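Local atomic coordinates of peptidyl-prolyl cis-trans isomerase ([Pseudomonas syringae] pv. tomato str. DC3000, PDB entry 5XB0), a protein that probably catalyses the cis-trans isomerisation of peptide bonds preceding proline, this chain being the piece that carries its FKBP-type domain. Residues A[9-12]-A[13-17]. Sequence-based numbering, arbitrary orientation.
Sequences ALKA and ERTFM
Glu13 N, Arg14 N, Thr15 N and Phe16 N each donate to the carbonyl oxygen four residues earlier, the unbroken i to i+4 ladder of an alpha helix, with Glu13 N to Ala9 O at 2.9 Å and Phe16 N to Ala12 O at 3.0 Å. The four bonds are fairly straight and nearly uniform, as expected in the middle of helix 6-21, which lies beside the antiparallel sheet of the FKBP-type domain. One rung carries an extra bond: the hydroxyl of Thr15 turns back along the helix and gives Thr15 OG1 to Ala12 O at 3.1 Å. With chi1 at 61°, OG1 sits between the backbone N and the carbonyl carbon of Thr15, where it can reach the preceding turn. Ala12 O thus accepts two donors, Phe16 N and Thr15 OG1, from the same face of its carbonyl plane; the hydroxyl comes in well off the C=O direction, at a C=O...donor angle of 112°. The same rotation puts Thr15 CG2 3.3 Å from Lys11 O, while the aliphatic part of Lys11 passes this methyl, CG to CG2 at 4.4 Å. On the buried side, Glu13 runs out as an extended chain, and its OE2 is hydrogen-bonded to Ser103. Phe16 and Met17 both touch Val100 of strand 96-101, so this face of the helix packs on the sheet and its adjoining loops, whereas Lys11 and Arg14 lie on the exposed surface. The bent chain of Arg14 starts close over the previous turn, its CG 3.2 Å from Leu10 O.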
loop_
_atom_site.group_PDB
_atom_site.type_symbol
_atom_site.label_atom_id
_atom_site.label_comp_id
_atom_site.label_asym_id
_atom_site.label_seq_id
_atom_site.Cartn_x
_atom_site.Cartn_y
_atom_site.Cartn_z
ATOM N N ALA A 9 2.519 18.495 -7.876
ATOM C CA ALA A 9 2.671 17.207 -7.206
ATOM C C ALA A 9 1.337 16.478 -7.120
ATOM O O ALA A 9 1.268 15.270 -7.350
ATOM C CB ALA A 9 3.266 17.400 -5.820
ATOM N N LEU A 10 0.277 17.215 -6.804
ATOM C CA LEU A 10 -1.054 16.630 -6.721
ATOM C C LEU A 10 -1.529 16.144 -8.085
ATOM O O LEU A 10 -2.135 15.083 -8.187
ATOM C CB LEU A 10 -2.060 17.632 -6.144
ATOM C CG LEU A 10 -2.032 17.825 -4.626
ATOM C CD1 LEU A 10 -3.223 18.669 -4.199
ATOM C CD2 LEU A 10 -2.045 16.492 -3.907
ATOM N N LYS A 11 -1.259 16.922 -9.130
ATOM C CA LYS A 11 -1.630 16.511 -10.474
ATOM C C LYS A 11 -0.890 15.239 -10.865
ATOM O O LYS A 11 -1.473 14.345 -11.473
ATOM C CB LYS A 11 -1.347 17.627 -11.488
ATOM C CG LYS A 11 -1.680 17.244 -12.921
ATOM C CD LYS A 11 -1.620 18.453 -13.837
ATOM C CE LYS A 11 -2.111 18.108 -15.235
ATOM N NZ LYS A 11 -2.136 19.304 -16.111
ATOM N N ALA A 12 0.393 15.161 -10.526
ATOM C CA ALA A 12 1.196 13.989 -10.859
ATOM C C ALA A 12 0.672 12.761 -10.117
ATOM O O ALA A 12 0.569 11.673 -10.690
ATOM C CB ALA A 12 2.661 14.226 -10.532
ATOM N N GLU A 13 0.321 12.936 -8.848
ATOM C CA GLU A 13 -0.239 11.821 -8.098
ATOM C C GLU A 13 -1.559 11.371 -8.717
ATOM O O GLU A 13 -1.780 10.173 -8.902
ATOM C CB GLU A 13 -0.460 12.160 -6.621
ATOM C CG GLU A 13 -1.171 11.000 -5.928
ATOM C CD GLU A 13 -1.367 11.170 -4.446
ATOM O OE1 GLU A 13 -2.085 10.323 -3.872
ATOM O OE2 GLU A 13 -0.817 12.120 -3.858
ATOM N N ARG A 14 -2.434 12.322 -9.035
ATOM C CA ARG A 14 -3.735 11.978 -9.595
ATOM C C ARG A 14 -3.593 11.217 -10.910
ATOM O O ARG A 14 -4.321 10.250 -11.142
ATOM C CB ARG A 14 -4.592 13.231 -9.801
ATOM C CG ARG A 14 -5.102 13.830 -8.500
ATOM C CD ARG A 14 -6.575 14.185 -8.593
ATOM N NE ARG A 14 -6.874 14.987 -9.773
ATOM C CZ ARG A 14 -8.086 15.439 -10.078
ATOM N NH1 ARG A 14 -9.114 15.168 -9.284
ATOM N NH2 ARG A 14 -8.274 16.162 -11.174
ATOM N N THR A 15 -2.666 11.631 -11.769
ATOM C CA THR A 15 -2.537 10.956 -13.062
ATOM C C THR A 15 -1.890 9.584 -12.884
ATOM O O THR A 15 -2.244 8.635 -13.584
ATOM C CB THR A 15 -1.732 11.784 -14.104
ATOM O OG1 THR A 15 -0.395 12.009 -13.645
ATOM C CG2 THR A 15 -2.393 13.113 -14.345
ATOM N N PHE A 16 -0.968 9.466 -11.935
ATOM C CA PHE A 16 -0.409 8.151 -11.630
ATOM C C PHE A 16 -1.509 7.209 -11.142
ATOM O O PHE A 16 -1.631 6.070 -11.618
ATOM C CB PHE A 16 0.701 8.254 -10.578
ATOM C CG PHE A 16 1.319 6.926 -10.221
ATOM C CD1 PHE A 16 2.285 6.354 -11.033
ATOM C CD2 PHE A 16 0.920 6.243 -9.084
ATOM C CE1 PHE A 16 2.850 5.133 -10.707
ATOM C CE2 PHE A 16 1.468 5.027 -8.762
ATOM C CZ PHE A 16 2.436 4.465 -9.569
ATOM N N MET A 17 -2.302 7.675 -10.181
ATOM C CA MET A 17 -3.353 6.841 -9.619
ATOM C C MET A 17 -4.399 6.483 -10.665
ATOM O O MET A 17 -4.840 5.342 -10.724
ATOM C CB MET A 17 -4.023 7.529 -8.422
ATOM C CG MET A 17 -3.131 7.679 -7.196
ATOM S SD MET A 17 -2.467 6.124 -6.543
ATOM C CE MET A 17 -3.970 5.259 -6.065
#